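Local coordinates for enoyl-CoA hydratase/isomerase family protein (Bacillus anthracis, PDB 3KQF) that probably catalyses the reversible hydration of trans-2-enoyl-CoA thioesters to 3-hydroxyacyl-CoA in fatty acid beta-oxidation, as an enoyl-CoA hydratase of the crotonase family, at residues 158-161 and 162-166; 193-196 and 197-201. All blocks are in the same frame, centred on the assembly; numbering follows the deposited sequence.

Contact 1: residues 158-161 and 162-166; sequences IGVG and RAKEL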
# COMPACT_ATOMS: atom_id res chain seq x y z
N ILE A 158 4.69 -2.41 2.75
CA ILE A 158 3.72 -2.49 3.83
C ILE A 158 3.05 -1.18 4.26
O ILE A 158 2.27 -1.15 5.23
CB ILE A 158 4.34 -3.17 5.06
CG1 ILE A 158 5.45 -2.31 5.69
CG2 ILE A 158 4.87 -4.56 4.71
CD1 ILE A 158 6.01 -2.92 6.99
N GLY A 159 3.35 -0.10 3.56
CA GLY A 159 2.73 1.20 3.83
C GLY A 159 3.62 2.04 4.72
O GLY A 159 4.41 1.50 5.52
N VAL A 160 3.46 3.36 4.60
CA VAL A 160 4.33 4.29 5.29
C VAL A 160 4.23 4.25 6.83
O VAL A 160 5.25 4.30 7.49
CB VAL A 160 4.17 5.73 4.76
CG1 VAL A 160 2.75 6.25 4.94
CG2 VAL A 160 5.19 6.68 5.45
N GLY A 161 3.02 4.09 7.35
CA GLY A 161 2.78 4.08 8.81
C GLY A 161 3.49 2.96 9.54
O GLY A 161 4.18 3.17 10.54
N ARG A 162 3.28 1.74 9.07
CA ARG A 162 3.93 0.58 9.65
C ARG A 162 5.45 0.61 9.45
O ARG A 162 6.21 0.26 10.36
CB ARG A 162 3.33 -0.70 9.06
CG ARG A 162 3.95 -1.96 9.63
CD ARG A 162 3.62 -2.11 11.11
NE ARG A 162 2.19 -2.28 11.31
CZ ARG A 162 1.57 -2.22 12.49
NH1 ARG A 162 2.25 -1.90 13.59
NH2 ARG A 162 0.26 -2.42 12.56
N ALA A 163 5.90 1.02 8.27
CA ALA A 163 7.33 1.14 8.01
C ALA A 163 7.98 2.11 8.99
O ALA A 163 9.09 1.88 9.44
CB ALA A 163 7.58 1.60 6.57
N LYS A 164 7.30 3.22 9.27
CA LYS A 164 7.83 4.23 10.18
C LYS A 164 7.94 3.71 11.61
O LYS A 164 8.97 3.88 12.25
CB LYS A 164 6.98 5.51 10.14
CG LYS A 164 7.28 6.38 8.94
CD LYS A 164 6.38 7.61 8.89
CE LYS A 164 6.94 8.62 7.87
NZ LYS A 164 6.20 9.90 7.88
N GLU A 165 6.90 3.06 12.11
CA GLU A 165 6.98 2.57 13.51
C GLU A 165 8.11 1.53 13.62
O GLU A 165 8.84 1.53 14.58
CB GLU A 165 5.64 2.06 14.05
CG GLU A 165 5.07 0.77 13.51
CD GLU A 165 5.53 -0.49 14.23
OE1 GLU A 165 4.94 -1.56 13.96
OE2 GLU A 165 6.42 -0.43 15.10
N LEU A 166 8.25 0.68 12.62
CA LEU A 166 9.31 -0.34 12.65
C LEU A 166 10.71 0.24 12.58
O LEU A 166 11.61 -0.16 13.35
CB LEU A 166 9.12 -1.33 11.51
CG LEU A 166 7.90 -2.25 11.73
CD1 LEU A 166 7.66 -3.05 10.48
CD2 LEU A 166 8.05 -3.17 12.91
O HOH W 1 1.48 1.14 6.85

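Contact 2: residues 193-196 and 197-201; sequences LEEK and AIEIA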
# COMPACT_ATOMS: atom_id res chain seq x y z
N LEU A 193 10.56 -25.25 5.29
CA LEU A 193 10.85 -24.03 4.52
C LEU A 193 11.44 -24.32 3.15
O LEU A 193 11.01 -23.78 2.14
CB LEU A 193 11.77 -23.13 5.33
CG LEU A 193 12.21 -21.83 4.66
CD1 LEU A 193 11.00 -21.00 4.24
CD2 LEU A 193 13.10 -21.07 5.59
N GLU A 194 12.43 -25.21 3.10
CA GLU A 194 13.06 -25.52 1.83
C GLU A 194 12.10 -26.12 0.81
O GLU A 194 12.10 -25.70 -0.34
CB GLU A 194 14.25 -26.46 2.05
CG GLU A 194 15.15 -26.53 0.83
CD GLU A 194 16.42 -27.31 1.11
OE1 GLU A 194 16.33 -28.52 1.43
OE2 GLU A 194 17.50 -26.71 0.98
N GLU A 195 11.28 -27.10 1.21
CA GLU A 195 10.38 -27.71 0.22
C GLU A 195 9.30 -26.72 -0.23
O GLU A 195 8.92 -26.72 -1.39
CB GLU A 195 9.78 -29.07 0.65
CG GLU A 195 8.64 -29.06 1.64
CD GLU A 195 7.97 -30.45 1.77
OE1 GLU A 195 8.30 -31.36 0.96
OE2 GLU A 195 7.12 -30.63 2.66
N LYS A 196 8.82 -25.86 0.67
CA LYS A 196 7.82 -24.86 0.29
C LYS A 196 8.39 -23.87 -0.76
O LYS A 196 7.71 -23.51 -1.73
CB LYS A 196 7.35 -24.09 1.52
CG LYS A 196 6.23 -23.04 1.26
CD LYS A 196 4.92 -23.70 0.86
CE LYS A 196 3.77 -22.70 0.78
NZ LYS A 196 2.48 -23.35 0.44
N ALA A 197 9.63 -23.41 -0.54
CA ALA A 197 10.26 -22.49 -1.50
C ALA A 197 10.48 -23.18 -2.84
O ALA A 197 10.27 -22.59 -3.89
CB ALA A 197 11.59 -21.96 -0.95
N ILE A 198 10.90 -24.43 -2.81
CA ILE A 198 11.13 -25.18 -4.05
C ILE A 198 9.82 -25.42 -4.79
O ILE A 198 9.77 -25.29 -6.01
CB ILE A 198 11.84 -26.50 -3.80
CG1 ILE A 198 13.29 -26.23 -3.41
CG2 ILE A 198 11.80 -27.40 -5.05
CD1 ILE A 198 14.05 -27.47 -2.97
N GLU A 199 8.76 -25.76 -4.08
CA GLU A 199 7.49 -26.02 -4.77
C GLU A 199 6.89 -24.75 -5.41
O GLU A 199 6.37 -24.83 -6.53
CB GLU A 199 6.52 -26.84 -3.92
CG GLU A 199 7.00 -28.31 -3.86
CD GLU A 199 6.13 -29.23 -3.05
OE1 GLU A 199 5.02 -28.82 -2.64
OE2 GLU A 199 6.56 -30.39 -2.83
N ILE A 200 7.03 -23.60 -4.76
CA ILE A 200 6.56 -22.33 -5.35
C ILE A 200 7.46 -21.96 -6.53
O ILE A 200 6.97 -21.56 -7.59
CB ILE A 200 6.50 -21.19 -4.33
CG1 ILE A 200 5.43 -21.50 -3.28
CG2 ILE A 200 6.19 -19.84 -5.01
CD1 ILE A 200 5.35 -20.48 -2.17
N ALA A 201 8.78 -22.15 -6.37
CA ALA A 201 9.72 -21.90 -7.46
C ALA A 201 9.41 -22.80 -8.66
O ALA A 201 9.46 -22.34 -9.80
CB ALA A 201 11.19 -22.14 -6.98

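Contact 1: residues 158-161 and 162-166
A chi1 of 67° sets CG1 of I158 between its own backbone N and carbonyl carbon, and the chain, extended beyond it, reaches forward across the first turn of the next helix. Its CD1 meets R162 CG at 3.5 Å and L166 CD1 at 3.9 Å, crossing both side chains at about a right angle. V160 behaves differently: its CG2 runs alongside the extended chain of K164, 3.6 Å from K164 CE, both side chains pointing the same way.

The junction is a tight break between helix 150-158 and helix 160-169. G159 leaves helical geometry with positive phi (97°) and serves as N-cap of the second helix, its O accepting from A163 N at 3.2 Å; V160 O and G161 O then take the amides of K164 and E165. R162 N donates to a water at 2.9 Å, which in turn donates to I158 O, bridging the two helices.

Bends at chi2 and chi3 turn the end of R162 along the helix toward E165, where NH1 reaches OE1 at 2.7 Å, in the guanidinium plane but on the anti side of the carboxylate and well out of its plane. R171 pairs with the same oxygen, while Y181 of the same chain and F186 of the second subunit make cation-pi contacts with R162. K164 NZ hydrogen-bonds S220 OG and forms a salt bridge with D125, both of the second subunit.

Contact 2: residues 193-196 and 197-201
E194 and I198 meet one helical turn apart, lying side by side and pointing the same way, with E194 CG 4.1 Å from I198 CD1. A second pair is formed by K196 and I200, whose chains cross at a slant and bring K196 CE to 4.0 Å from I200 CD1. The touching parts are methylene and methyl groups, so both contacts are apolar even though one partner in each carries a charge.

Beneath these pairs runs the regular i to i+4 bonding of an alpha-helix: L193 O, E194 O, E195 O and K196 O accept from the amides of A197, I198, E199 and I200. The A197 N to L193 O bond measures 3.0 Å with an N-H...O angle of 165°. I198 CG1, lying anti to the carbonyl carbon (chi1 -71°), packs at 3.3 Å from E194 O; I200 repeats this placement, its CG1 3.4 Å from K196 O.

Farther out, the central sheet of the crotonase fold positions the helix. L193, A197 and I200 rest on strands 126-130 and 105-109, A197, I198 and A201 on strand 56-61, A201 also on 105-109, and the side chain of K196 touches F186 and V188 of strand 186-188. The carboxylate of E194 forms a salt bridge with K21.

On the exposed side, E195 OE1 and E199 OE2 are 4.3 Å apart. Two like charges at that separation should repel mildly, whereas the sheet-facing side is held by apolar packing.

Overall arrangement
Both contacts are local, between residues a helical turn or so apart, and they do not touch: their centres lie about 28 Å apart and their nearest atoms about 17 Å. Contact 1 has its centre about 20 Å from the chain centre, yet five of its nine touching residues are buried between its own chain and the second subunit; its charged side chains are engaged by bridges and cation-pi contacts. Contact 2, centred about 14 Å from the chain centre, has an exposed side rich in glutamates and an apolar side on the six-stranded sheet. Residues 158-166 join two helices at a subunit interface, whereas 193-201 belong to one uninterrupted helix. F186 borders 193-201, and its second-subunit copy meets R162.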